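Local structure of magnesium and cobalt efflux protein CorC (Neisseria meningitidis, 2PLI) at residues H13-E18 against T84-R89; W20-A25 against D45-L50; T37-E42 against G68-T73; G49-E54 against E63-G68; H57-G62 against R80-L85. The protein probably takes part in the transport of magnesium and cobalt ions, and is represented here by its C-terminal transporter-associated domain, which binds zinc in the crystal. All coordinates share one frame; numbering follows the deposited sequence. Where two conformers were deposited one is given.

In the fold
From the N terminus, the chain leaves strand 12-14 through a turn that meets the last strand, so interaction 1 closes the longest loop and encloses interactions 2, 3 and 4. Interaction 2 joins the end of strand 19-23 to the start of helix 47-55, closing a loop around helix 28-35. Interaction 3, from the loop after that helix to strand 70-77, crosses interaction 2 and contains interaction 4, where helix 47-55 rests on edge strand 64-67. Interaction 5 crosses interactions 3 and 4, follows interaction 2 and ends on strand 82-89, as interaction 1 does. Interactions 2 to 5 tie helix 47-55 and its flanking loops to the antiparallel sheet, within which interaction 1 stays.

Interaction 1 of 5, residues H13-E18 against T84-R89; sequences HAVSSE and TLMATR. With ZN (zinc ion), chain G.
A classic beta bulge, Val15 and Ser16 both facing Arg19, lies where strand 12-14 turns toward strand 19-23, and residues 15-18 of this turn look across at the last strand, 82-89. Strand 19-23 lies between the two in the sheet, so no direct hydrogen bond joins the segments and the contact is made by side chains, the carbonyl of Glu18 and one water. At one end CG2 of Val15 reaches the selenium of Met86, present as selenomethionine, with 4.2 Å between CG2 and SE. Met86 leaves its strand with CG anti to the backbone N (chi1 -174°) and then bends, which carries SE toward the valine. At the other end the methyl CG2 of Thr88 lies 3.8 Å from Glu18 O. Glu18 folds back at chi2 (-66°) and sets OE1 against the aliphatic part of Arg89, 3.9 Å from its CD. The carboxylate and guanidinium are nearly coplanar, 20° apart, but OE1 and NE of Arg89 stand 4.4 Å apart, beyond a salt bridge. Water 1 closes the gap: it accepts from Arg89 N at 2.8 Å and donates both to Glu18 O, at 2.7 Å, and to Glu18 OE1. The guanidinium finds its stronger partner in Ser17 of the second subunit. Glu18 OE2 also comes close to its counterpart, Glu18 of that subunit. His13, outside the packing, binds zinc through NE2 at 2.0 Å, while its ND1 is hydrogen-bonded to Asp10. The bulged turn thus lies at the edge of the chain's antiparallel sheet, where the second subunit also packs.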
# COMPACT_ATOMS: atom_id res chain seq x y z
N HIS A 13 -7.11 7.09 1.06
CA HIS A 13 -7.60 7.57 -0.23
C HIS A 13 -7.63 9.06 -0.26
O HIS A 13 -8.31 9.66 0.54
CB HIS A 13 -9.00 7.07 -0.44
CG HIS A 13 -9.56 7.46 -1.75
ND1 HIS A 13 -8.94 7.14 -2.94
CD2 HIS A 13 -10.68 8.14 -2.06
CE1 HIS A 13 -9.65 7.65 -3.94
NE2 HIS A 13 -10.70 8.26 -3.42
N ALA A 14 -6.91 9.68 -1.17
CA ALA A 14 -6.95 11.13 -1.24
C ALA A 14 -8.23 11.54 -1.94
O ALA A 14 -8.37 11.30 -3.13
CB ALA A 14 -5.74 11.67 -2.00
N VAL A 15 -9.12 12.22 -1.22
CA VAL A 15 -10.34 12.71 -1.81
C VAL A 15 -10.10 14.02 -2.55
O VAL A 15 -10.88 14.41 -3.46
CB VAL A 15 -11.46 12.86 -0.76
CG1 VAL A 15 -11.79 11.51 -0.12
CG2 VAL A 15 -11.11 13.85 0.30
N SER A 16 -9.06 14.72 -2.09
CA SER A 16 -8.40 15.83 -2.77
C SER A 16 -6.94 15.88 -2.34
O SER A 16 -6.48 15.06 -1.50
CB SER A 16 -9.12 17.12 -2.43
OG SER A 16 -9.05 17.40 -1.04
N SER A 17 -6.18 16.81 -2.88
CA SER A 17 -4.74 16.75 -2.64
C SER A 17 -4.37 16.79 -1.17
O SER A 17 -3.35 16.21 -0.79
CB SER A 17 -3.98 17.80 -3.44
OG SER A 17 -4.23 19.10 -2.93
N GLU A 18 -5.17 17.49 -0.34
CA GLU A 18 -4.86 17.61 1.09
C GLU A 18 -5.89 17.06 2.09
O GLU A 18 -5.94 17.48 3.24
CB GLU A 18 -4.48 19.04 1.44
CG GLU A 18 -3.12 19.48 0.86
CD GLU A 18 -1.92 18.71 1.48
OE1 GLU A 18 -1.74 18.75 2.75
OE2 GLU A 18 -1.20 18.04 0.69
N THR A 84 -14.14 4.29 9.58
CA THR A 84 -13.53 5.24 8.65
C THR A 84 -13.24 6.55 9.32
O THR A 84 -14.04 7.05 10.13
CB THR A 84 -14.49 5.50 7.46
OG1 THR A 84 -14.99 4.20 7.01
CG2 THR A 84 -13.77 6.21 6.33
N LEU A 85 -12.13 7.13 8.91
CA LEU A 85 -11.67 8.45 9.38
C LEU A 85 -11.48 9.38 8.18
O LEU A 85 -11.20 8.92 7.09
CB LEU A 85 -10.33 8.29 10.08
CG LEU A 85 -10.31 7.39 11.33
CD1 LEU A 85 -8.93 6.98 11.66
CD2 LEU A 85 -11.02 8.13 12.50
N MSE A 86 -11.62 10.67 8.41
CA MSE A 86 -11.19 11.72 7.46
C MSE A 86 -10.07 12.48 8.12
O MSE A 86 -10.23 12.98 9.25
CB MSE A 86 -12.35 12.66 7.15
CG MSE A 86 -12.05 13.69 6.08
SE MSE A 86 -11.89 12.85 4.32
CE MSE A 86 -13.71 12.82 3.73
N ALA A 87 -8.95 12.58 7.42
CA ALA A 87 -7.76 13.24 7.98
C ALA A 87 -7.39 14.45 7.17
O ALA A 87 -7.57 14.48 5.94
CB ALA A 87 -6.60 12.31 8.01
N THR A 88 -6.86 15.46 7.88
CA THR A 88 -6.26 16.63 7.23
C THR A 88 -5.06 17.00 8.08
O THR A 88 -4.97 16.61 9.26
CB THR A 88 -7.23 17.80 7.12
OG1 THR A 88 -7.72 18.14 8.42
CG2 THR A 88 -8.37 17.45 6.22
N ARG A 89 -4.14 17.77 7.48
CA ARG A 89 -2.98 18.29 8.20
C ARG A 89 -3.34 19.48 9.09
O ARG A 89 -4.04 20.40 8.66
CB ARG A 89 -1.87 18.68 7.20
CG ARG A 89 -1.15 17.46 6.60
CD ARG A 89 0.21 17.81 5.94
NE ARG A 89 0.93 16.60 5.45
CZ ARG A 89 1.58 15.71 6.21
NH1 ARG A 89 1.62 15.82 7.52
NH2 ARG A 89 2.22 14.68 5.64
ZN ZN G . -12.30 9.02 -4.41
O HOH W 1 -4.20 18.74 4.87
O HOH W 2 -12.90 7.30 -5.38
O HOH W 3 -13.37 10.08 -3.02

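Interaction 2 of 5, residues W20-A25 against D45-L50; sequences WRIHAA and DTIGGL. With ZN (zinc ion), chain E.
Where strand 19-23 runs out, the backbone carbonyl of Ala24 accepts a hydrogen bond from Gly48 N in the first turn of helix 47-55, with 2.9 Å between Ala24 O and Gly48 N. The N-H points at the oxygen with an angle of 155° and meets a lone pair in the carbonyl plane. The donor is one of the amides at the helix start that have no acceptor within the helix, so the strand end supplies what the helix lacks. Thr46 is the N-cap: its OG1, placed between the backbone N and the carbonyl carbon (chi1 69°), accepts from Gly49 N at 3.1 Å. Water 4 sits beside this cap, 2.8 Å from Thr46 OG1, and gives a weak hydrogen bond to Ala24 O. The other branch of Thr46, CG2, lies 3.4 Å from Ala25 O. Close packing surrounds the backbone bond. CB of Ala24 rests on CA of Gly48, 3.9 Å away, and the glycine lets the strand end come this close. Ile47 turns CG2 back onto the strand end, 3.4 Å from Ala24 O, and the same methyl meets CG2 of Ile22 at 3.9 Å, the two isoleucines crossing at about a right angle. Asp45, just before the cap, binds zinc through OD1 together with His23 of the fourth subunit and, in this chain, Glu29. Ile22 and Ile47 also pack on Ile31 of helix 28-35, while Ala87 and Leu85 of strand 82-89 meet Ile22 and Ile47 respectively, placing the junction between both helices and the sheet.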
# COMPACT_ATOMS: atom_id res chain seq x y z
N TRP A 20 -7.81 13.13 3.19
CA TRP A 20 -7.75 11.71 2.99
C TRP A 20 -8.84 10.96 3.75
O TRP A 20 -9.04 11.18 4.94
CB TRP A 20 -6.39 11.17 3.46
CG TRP A 20 -5.26 11.87 2.80
CD1 TRP A 20 -4.69 11.54 1.62
CD2 TRP A 20 -4.58 13.04 3.27
NE1 TRP A 20 -3.70 12.44 1.30
CE2 TRP A 20 -3.63 13.39 2.28
CE3 TRP A 20 -4.67 13.84 4.41
CZ2 TRP A 20 -2.78 14.48 2.41
CZ3 TRP A 20 -3.82 14.97 4.52
CH2 TRP A 20 -2.90 15.26 3.54
N ARG A 21 -9.49 10.02 3.07
CA ARG A 21 -10.42 9.14 3.75
C ARG A 21 -9.67 7.87 4.07
O ARG A 21 -9.06 7.26 3.15
CB ARG A 21 -11.63 8.84 2.87
CG ARG A 21 -12.66 8.03 3.66
CD ARG A 21 -13.88 7.66 2.80
NE ARG A 21 -14.54 8.82 2.24
CZ ARG A 21 -14.54 9.14 0.94
NH1 ARG A 21 -13.89 8.39 0.03
NH2 ARG A 21 -15.17 10.23 0.55
N ILE A 22 -9.67 7.47 5.34
CA ILE A 22 -8.79 6.37 5.77
C ILE A 22 -9.58 5.24 6.43
O ILE A 22 -10.35 5.47 7.37
CB ILE A 22 -7.73 6.91 6.79
CG1 ILE A 22 -6.91 8.05 6.19
CG2 ILE A 22 -6.80 5.78 7.27
CD1 ILE A 22 -5.84 8.64 7.11
N HIS A 23 -9.37 4.02 5.95
CA HIS A 23 -9.93 2.83 6.56
C HIS A 23 -9.32 2.71 7.94
O HIS A 23 -8.11 2.73 8.10
CB HIS A 23 -9.60 1.57 5.76
CG HIS A 23 -10.31 1.46 4.46
ND1 HIS A 23 -10.40 0.28 3.76
CD2 HIS A 23 -10.92 2.40 3.70
CE1 HIS A 23 -11.06 0.49 2.63
NE2 HIS A 23 -11.39 1.76 2.58
N ALA A 24 -10.17 2.52 8.94
CA ALA A 24 -9.65 2.40 10.30
C ALA A 24 -8.69 1.25 10.54
O ALA A 24 -7.89 1.30 11.50
CB ALA A 24 -10.82 2.32 11.29
N ALA A 25 -8.83 0.20 9.74
CA ALA A 25 -8.00 -0.99 9.88
C ALA A 25 -6.59 -0.83 9.30
O ALA A 25 -5.73 -1.73 9.49
CB ALA A 25 -8.74 -2.14 9.27
N ASP A 45 -2.41 -1.27 17.00
CA ASP A 45 -1.71 -1.61 15.76
C ASP A 45 -2.24 -0.96 14.48
O ASP A 45 -1.59 -0.99 13.42
CB ASP A 45 -1.81 -3.08 15.55
CG ASP A 45 -0.88 -3.52 14.51
OD1 ASP A 45 0.29 -2.99 14.50
OD2 ASP A 45 -1.32 -4.33 13.66
N THR A 46 -3.44 -0.39 14.60
CA THR A 46 -4.12 0.27 13.49
C THR A 46 -4.43 1.73 13.83
O THR A 46 -4.45 2.16 15.00
CB THR A 46 -5.44 -0.41 13.12
OG1 THR A 46 -6.41 -0.21 14.18
CG2 THR A 46 -5.28 -1.91 12.83
N ILE A 47 -4.76 2.50 12.79
CA ILE A 47 -5.03 3.92 13.01
C ILE A 47 -6.33 4.07 13.82
O ILE A 47 -6.42 4.95 14.66
CB ILE A 47 -5.03 4.68 11.70
CG1 ILE A 47 -5.11 6.20 11.92
CG2 ILE A 47 -6.15 4.18 10.78
CD1 ILE A 47 -4.04 6.80 12.83
N GLY A 48 -7.32 3.23 13.56
CA GLY A 48 -8.56 3.24 14.36
C GLY A 48 -8.26 2.98 15.83
O GLY A 48 -8.81 3.64 16.74
N GLY A 49 -7.40 1.99 16.10
CA GLY A 49 -6.95 1.71 17.45
C GLY A 49 -6.26 2.88 18.11
O GLY A 49 -6.48 3.14 19.32
N LEU A 50 -5.43 3.59 17.36
CA LEU A 50 -4.75 4.75 17.87
C LEU A 50 -5.71 5.90 18.19
O LEU A 50 -5.58 6.55 19.23
CB LEU A 50 -3.68 5.18 16.88
CG LEU A 50 -2.67 6.18 17.40
CD1 LEU A 50 -1.73 5.57 18.45
CD2 LEU A 50 -1.84 6.67 16.26
ZN ZN E . 1.52 -3.94 12.87
O HOH W 4 -9.10 -0.85 13.60
O HOH W 5 1.95 -4.62 10.91

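Interaction 3 of 5, residues T37-E42 against G68-T73; sequences TEYSSE and GGLQFT. With ZN (zinc ion), chain B.
Tyr39, in the loop between helices 28-35 and 47-55, points the hydroxyl end of its ring at Leu70 and Phe72, which alternation along strand 70-77 places on the same side. Its OH lies 3.4 Å from CD1 of Leu70 and equally near the leucine CB, so the oxygen lies along the leucine side chain from CB to CD1. CD1 approaches the tyrosine at the ring edge, near its plane. The same OH meets Phe72 in the plane of the phenylalanine ring, 3.7 Å from CE2. Both aromatic residues and Leu70 have CG anti to the carbonyl carbon, Tyr39 with chi1 -60°. Thr37 adds a second layer: its CB stands 3.7 Å above the tyrosine ring plane, offset toward the rim, and its CG2 reaches Leu70 CD1 at 4.1 Å. Gly68 passes at the tyrosine edge, its N 4.2 Å from CE1. Across the two segments no hydrogen bond forms. The phenol instead bonds to Ile67 O, at the end of the neighbouring strand 64-67, and Thr37 OG1 to Asn32. The contact is largely apolar, and the phenol oxygen, lying against Leu70 and Phe72, is satisfied by a backbone carbonyl.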
# COMPACT_ATOMS: atom_id res chain seq x y z
N THR A 37 4.80 10.46 9.54
CA THR A 37 4.57 10.46 10.99
C THR A 37 5.39 9.35 11.66
O THR A 37 5.93 8.46 10.99
CB THR A 37 3.07 10.31 11.29
OG1 THR A 37 2.55 9.20 10.53
CG2 THR A 37 2.31 11.58 10.88
N GLU A 38 5.48 9.41 12.98
CA GLU A 38 6.19 8.43 13.76
C GLU A 38 5.32 7.94 14.91
O GLU A 38 5.76 7.83 16.08
CB GLU A 38 7.51 9.04 14.26
CG GLU A 38 8.55 9.26 13.17
CD GLU A 38 9.77 10.01 13.68
OE1 GLU A 38 10.05 9.96 14.90
OE2 GLU A 38 10.45 10.66 12.85
N TYR A 39 4.07 7.65 14.58
CA TYR A 39 3.15 7.11 15.53
C TYR A 39 3.58 5.75 15.99
O TYR A 39 4.15 4.96 15.24
CB TYR A 39 1.78 6.97 14.91
CG TYR A 39 1.13 8.22 14.41
CD1 TYR A 39 1.16 9.40 15.14
CD2 TYR A 39 0.41 8.22 13.23
CE1 TYR A 39 0.51 10.54 14.68
CE2 TYR A 39 -0.24 9.34 12.80
CZ TYR A 39 -0.17 10.51 13.50
OH TYR A 39 -0.85 11.61 13.01
N SER A 40 3.27 5.46 17.24
CA SER A 40 3.66 4.21 17.81
C SER A 40 2.75 4.05 19.01
O SER A 40 2.47 5.01 19.71
CB SER A 40 5.14 4.30 18.19
OG SER A 40 5.49 3.40 19.19
N SER A 41 2.28 2.83 19.23
CA SER A 41 1.49 2.54 20.41
C SER A 41 1.99 1.23 20.97
O SER A 41 2.48 0.37 20.25
CB SER A 41 0.00 2.45 20.06
OG SER A 41 -0.78 2.04 21.17
N GLU A 42 1.89 1.11 22.28
CA GLU A 42 2.15 -0.15 22.91
C GLU A 42 0.96 -1.08 22.71
O GLU A 42 1.12 -2.30 22.70
CB GLU A 42 2.43 0.08 24.38
CG GLU A 42 3.74 0.81 24.61
CD GLU A 42 4.94 -0.09 24.41
OE1 GLU A 42 4.85 -1.30 24.73
OE2 GLU A 42 5.98 0.41 23.96
N GLY A 68 -0.16 14.25 16.61
CA GLY A 68 0.94 14.78 15.83
C GLY A 68 0.38 15.90 14.98
O GLY A 68 -0.42 16.74 15.46
N GLY A 69 0.77 15.93 13.72
CA GLY A 69 0.38 17.04 12.86
C GLY A 69 -0.84 16.73 12.01
O GLY A 69 -1.05 17.40 11.00
N LEU A 70 -1.61 15.72 12.40
CA LEU A 70 -2.78 15.29 11.64
C LEU A 70 -4.04 15.38 12.52
O LEU A 70 -4.00 14.99 13.69
CB LEU A 70 -2.65 13.86 11.14
CG LEU A 70 -1.58 13.56 10.10
CD1 LEU A 70 -1.64 12.07 9.71
CD2 LEU A 70 -1.69 14.46 8.88
N GLN A 71 -5.13 15.83 11.93
CA GLN A 71 -6.45 15.82 12.58
C GLN A 71 -7.25 14.70 11.95
O GLN A 71 -7.35 14.61 10.70
CB GLN A 71 -7.18 17.14 12.33
CG GLN A 71 -8.58 17.11 12.94
CD GLN A 71 -9.38 18.32 12.57
OE1 GLN A 71 -9.23 19.38 13.19
NE2 GLN A 71 -10.24 18.18 11.56
N PHE A 72 -7.81 13.85 12.79
CA PHE A 72 -8.64 12.74 12.33
C PHE A 72 -10.04 13.01 12.82
O PHE A 72 -10.21 13.21 14.03
CB PHE A 72 -8.18 11.43 12.92
CG PHE A 72 -6.84 11.02 12.47
CD1 PHE A 72 -6.67 10.35 11.28
CD2 PHE A 72 -5.72 11.38 13.19
CE1 PHE A 72 -5.40 10.01 10.83
CE2 PHE A 72 -4.45 11.03 12.79
CZ PHE A 72 -4.27 10.35 11.59
N THR A 73 -11.00 12.98 11.93
CA THR A 73 -12.40 13.08 12.31
C THR A 73 -13.07 11.77 12.01
O THR A 73 -12.88 11.20 10.96
CB THR A 73 -13.13 14.24 11.56
OG1 THR A 73 -12.41 15.46 11.76
CG2 THR A 73 -14.56 14.40 12.08
ZN ZN B . 7.56 -1.24 24.12
O HOH W 6 7.78 -1.42 26.41
O HOH W 7 7.71 0.39 22.79

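Interaction 4 of 5, residues G49-E54 against E63-G68; sequences GLVIQE and EKVLIG. With ZN (zinc ion), chain F.
The tight part of this contact is a cluster of aliphatic groups between helix 47-55 and strand 64-67, whose short segments cross at 99° with axes 9.1 Å apart at closest approach. Ile67 is central: its CD1 touches three helix residues, lying 4.2 Å from CD2 of Leu50, 4.2 Å from CG2 of Val51 and 3.9 Å from CG of Glu54. With CG1 anti to the carbonyl carbon, the isoleucine extends (chi2 176°) to bring this methyl among them. Val51 spreads its two branches over the strand, giving CG2 to Ile67 and CG1 to CG1 of Val65, 4.0 Å away. The solvent side lies at Glu54, an exposed residue whose aliphatic part alone joins the packing. Its CB rests 3.9 Å from CG2 of Val65, and a bend at chi2 (-74°) turns the carboxylate toward the side chain of Gln53, whose NE2 donates to OE2 at 3.2 Å on its anti lone pair. Glu63, ahead of the strand, binds zinc through OE2 together with His57. Strand 64-67 is the edge of the sheet, paired with strand 70-77, where Phe72 meets Ile67; Val51 also reaches Leu82 and Leu85 of strand 82-89, so the helix lies across the sheet.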
# COMPACT_ATOMS: atom_id res chain seq x y z
N GLY A 49 -7.40 1.99 16.10
CA GLY A 49 -6.95 1.71 17.45
C GLY A 49 -6.26 2.88 18.11
O GLY A 49 -6.48 3.14 19.32
N LEU A 50 -5.43 3.59 17.36
CA LEU A 50 -4.75 4.75 17.87
C LEU A 50 -5.71 5.90 18.19
O LEU A 50 -5.58 6.55 19.23
CB LEU A 50 -3.68 5.18 16.88
CG LEU A 50 -2.67 6.18 17.40
CD1 LEU A 50 -1.73 5.57 18.45
CD2 LEU A 50 -1.84 6.67 16.26
N VAL A 51 -6.67 6.13 17.32
CA VAL A 51 -7.72 7.13 17.59
C VAL A 51 -8.48 6.78 18.85
O VAL A 51 -8.74 7.64 19.67
CB VAL A 51 -8.63 7.28 16.40
CG1 VAL A 51 -9.86 8.06 16.76
CG2 VAL A 51 -7.84 7.98 15.24
N ILE A 52 -8.87 5.53 19.01
CA ILE A 52 -9.61 5.10 20.20
C ILE A 52 -8.74 5.31 21.45
O ILE A 52 -9.25 5.75 22.49
CB ILE A 52 -10.07 3.65 20.03
CG1 ILE A 52 -11.18 3.52 18.97
CG2 ILE A 52 -10.57 3.07 21.33
CD1 ILE A 52 -11.50 2.09 18.56
N GLN A 53 -7.46 4.98 21.36
CA GLN A 53 -6.50 5.21 22.47
C GLN A 53 -6.46 6.68 22.87
O GLN A 53 -6.53 6.99 24.05
CB GLN A 53 -5.10 4.71 22.12
CG GLN A 53 -3.93 5.16 23.07
CD GLN A 53 -2.56 4.95 22.42
OE1 GLN A 53 -2.23 3.83 22.01
NE2 GLN A 53 -1.80 6.04 22.21
N GLU A 54 -6.33 7.56 21.89
CA GLU A 54 -6.16 8.99 22.16
C GLU A 54 -7.44 9.65 22.63
O GLU A 54 -7.39 10.57 23.46
CB GLU A 54 -5.66 9.72 20.94
CG GLU A 54 -4.26 9.32 20.53
CD GLU A 54 -3.19 9.89 21.45
OE1 GLU A 54 -3.32 11.05 21.91
OE2 GLU A 54 -2.22 9.17 21.72
N GLU A 63 -16.61 13.04 15.90
CA GLU A 63 -15.57 13.30 16.91
C GLU A 63 -14.22 13.47 16.24
O GLU A 63 -13.94 12.83 15.22
CB GLU A 63 -15.47 12.20 17.94
CG GLU A 63 -16.67 12.04 18.72
CD GLU A 63 -16.44 11.29 20.02
OE1 GLU A 63 -15.51 11.65 20.83
OE2 GLU A 63 -17.20 10.35 20.18
N LYS A 64 -13.42 14.37 16.77
CA LYS A 64 -12.12 14.64 16.20
C LYS A 64 -11.03 14.50 17.24
O LYS A 64 -11.25 14.72 18.46
CB LYS A 64 -12.07 16.00 15.54
CG LYS A 64 -12.03 17.18 16.42
CD LYS A 64 -11.73 18.47 15.56
CE LYS A 64 -11.14 19.59 16.39
NZ LYS A 64 -10.99 20.88 15.59
N VAL A 65 -9.85 14.15 16.74
CA VAL A 65 -8.66 14.09 17.54
C VAL A 65 -7.43 14.53 16.75
O VAL A 65 -7.25 14.16 15.59
CB VAL A 65 -8.50 12.70 18.25
CG1 VAL A 65 -8.28 11.65 17.25
CG2 VAL A 65 -7.43 12.75 19.32
N LEU A 66 -6.60 15.37 17.38
CA LEU A 66 -5.31 15.74 16.81
C LEU A 66 -4.22 14.81 17.33
O LEU A 66 -4.03 14.68 18.55
CB LEU A 66 -4.93 17.19 17.21
CG LEU A 66 -5.89 18.31 16.84
CD1 LEU A 66 -5.13 19.66 16.77
CD2 LEU A 66 -6.63 18.03 15.57
N ILE A 67 -3.48 14.18 16.42
CA ILE A 67 -2.37 13.32 16.82
C ILE A 67 -1.19 13.72 15.97
O ILE A 67 -1.20 13.58 14.75
CB ILE A 67 -2.66 11.83 16.60
CG1 ILE A 67 -4.09 11.45 17.01
CG2 ILE A 67 -1.58 10.99 17.32
CD1 ILE A 67 -4.46 9.97 16.71
N GLY A 68 -0.16 14.25 16.61
CA GLY A 68 0.94 14.78 15.83
C GLY A 68 0.38 15.90 14.98
O GLY A 68 -0.42 16.74 15.46
ZN ZN F . -17.25 10.16 22.22
O HOH W 8 -19.14 8.78 22.44

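Interaction 5 of 5, residues H57-G62 against R80-L85; sequences HLPVRG and RRLHTL. With ZN (zinc ion), chain F.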
# COMPACT_ATOMS: atom_id res chain seq x y z
N HIS A 57 -12.06 6.18 24.22
CA HIS A 57 -13.29 5.41 24.05
C HIS A 57 -13.59 5.26 22.59
O HIS A 57 -12.93 5.89 21.77
CB HIS A 57 -14.45 6.14 24.72
CG HIS A 57 -14.77 7.48 24.10
ND1 HIS A 57 -14.02 8.62 24.33
CD2 HIS A 57 -15.80 7.87 23.30
CE1 HIS A 57 -14.57 9.64 23.69
NE2 HIS A 57 -15.65 9.22 23.05
N LEU A 58 -14.54 4.37 22.28
CA LEU A 58 -15.03 4.20 20.91
C LEU A 58 -15.86 5.42 20.54
O LEU A 58 -16.93 5.63 21.12
CB LEU A 58 -15.89 2.94 20.82
CG LEU A 58 -16.62 2.69 19.49
CD1 LEU A 58 -15.61 2.59 18.37
CD2 LEU A 58 -17.47 1.43 19.58
N PRO A 59 -15.38 6.24 19.60
CA PRO A 59 -16.08 7.46 19.28
C PRO A 59 -17.25 7.31 18.30
O PRO A 59 -17.39 6.31 17.58
CB PRO A 59 -14.98 8.31 18.65
CG PRO A 59 -14.19 7.34 17.94
CD PRO A 59 -14.14 6.11 18.84
N VAL A 60 -18.05 8.38 18.23
CA VAL A 60 -19.13 8.45 17.27
C VAL A 60 -18.74 9.36 16.11
O VAL A 60 -17.74 10.12 16.18
CB VAL A 60 -20.44 8.99 17.93
CG1 VAL A 60 -20.89 8.10 19.06
CG2 VAL A 60 -20.24 10.41 18.47
N ARG A 61 -19.49 9.27 15.02
CA ARG A 61 -19.26 10.13 13.86
C ARG A 61 -19.14 11.60 14.29
O ARG A 61 -19.96 12.11 15.10
CB ARG A 61 -20.41 9.96 12.88
CG ARG A 61 -20.18 10.57 11.52
CD ARG A 61 -21.16 10.00 10.50
NE ARG A 61 -22.57 10.21 10.86
CZ ARG A 61 -23.20 11.38 10.82
NH1 ARG A 61 -22.56 12.48 10.46
NH2 ARG A 61 -24.48 11.46 11.15
N GLY A 62 -18.17 12.31 13.73
CA GLY A 62 -18.00 13.71 14.00
C GLY A 62 -16.97 14.02 15.05
O GLY A 62 -16.49 15.16 15.12
N ARG A 80 -20.20 -0.99 17.65
CA ARG A 80 -19.17 -2.03 17.71
C ARG A 80 -17.74 -1.54 17.39
O ARG A 80 -16.79 -1.80 18.14
CB ARG A 80 -19.55 -3.16 16.75
CG ARG A 80 -20.73 -4.00 17.17
CD ARG A 80 -20.37 -4.93 18.38
NE ARG A 80 -19.30 -5.89 18.07
CZ ARG A 80 -19.45 -7.07 17.46
NH1 ARG A 80 -20.65 -7.51 17.09
NH2 ARG A 80 -18.38 -7.82 17.23
N ARG A 81 -17.63 -0.78 16.32
CA ARG A 81 -16.39 -0.49 15.65
C ARG A 81 -16.30 0.88 15.04
O ARG A 81 -17.31 1.47 14.62
CB ARG A 81 -16.11 -1.53 14.54
CG ARG A 81 -15.90 -2.91 15.06
CD ARG A 81 -15.28 -3.81 14.03
NE ARG A 81 -15.13 -5.14 14.60
CZ ARG A 81 -14.74 -6.20 13.91
NH1 ARG A 81 -14.47 -6.09 12.62
NH2 ARG A 81 -14.64 -7.37 14.52
N LEU A 82 -15.07 1.38 14.97
CA LEU A 82 -14.75 2.58 14.22
C LEU A 82 -14.28 2.06 12.86
O LEU A 82 -13.35 1.24 12.81
CB LEU A 82 -13.60 3.30 14.96
CG LEU A 82 -12.89 4.44 14.29
CD1 LEU A 82 -13.84 5.52 13.83
CD2 LEU A 82 -11.81 4.98 15.25
N HIS A 83 -14.94 2.53 11.80
CA HIS A 83 -14.68 2.06 10.46
C HIS A 83 -13.86 2.99 9.55
O HIS A 83 -13.04 2.52 8.76
CB HIS A 83 -16.00 1.71 9.82
CG HIS A 83 -16.67 0.51 10.41
ND1 HIS A 83 -16.16 -0.76 10.23
CD2 HIS A 83 -17.82 0.36 11.11
CE1 HIS A 83 -16.96 -1.64 10.82
NE2 HIS A 83 -17.97 -0.98 11.35
N THR A 84 -14.14 4.29 9.58
CA THR A 84 -13.53 5.24 8.65
C THR A 84 -13.24 6.55 9.32
O THR A 84 -14.04 7.05 10.13
CB THR A 84 -14.49 5.50 7.46
OG1 THR A 84 -14.99 4.20 7.01
CG2 THR A 84 -13.77 6.21 6.33
N LEU A 85 -12.13 7.13 8.91
CA LEU A 85 -11.67 8.45 9.38
C LEU A 85 -11.48 9.38 8.18
O LEU A 85 -11.20 8.92 7.09
CB LEU A 85 -10.33 8.29 10.08
CG LEU A 85 -10.31 7.39 11.33
CD1 LEU A 85 -8.93 6.98 11.66
CD2 LEU A 85 -11.02 8.13 12.50
ZN ZN F . -17.25 10.16 22.22
O HOH W 8 -19.14 8.78 22.44
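Leu58 straddles the chain entering strand 82-89, each of its two methyls meeting a different stretch of backbone. CG is anti to the backbone N (chi1 173°) and chi2 is 60°, which brings the end of the side chain nearer the strand than its first bond suggests. CD1 comes 3.6 Å from Leu82 N and 4.0 Å from Leu82 CB, while CD2 lies 3.6 Å from Arg80 O. Leu82 has the same conformation, and its CB bond points at the loop. Its CD2 then reaches CG of Pro59, 4.3 Å away. The loop 57-62 connects helix 47-55 to edge strand 64-67, and this contact joins it to the start of the sheet's middle strand, just before a classic beta bulge in which His83 and Thr84 both face Arg76. Arg80 and Arg81 start their side chains away from the loop, and the backbone N of each bonds to Asp78 OD1. His57 holds its ring in the crowded position between backbone N and carbonyl carbon (chi1 64°), and NE2 binds the zinc at 2.0 Å. Glu63 and water 8 are further ligands of this ion, the water 2.4 Å from ZN. Glu63 OE2 also accepts from Val60 N.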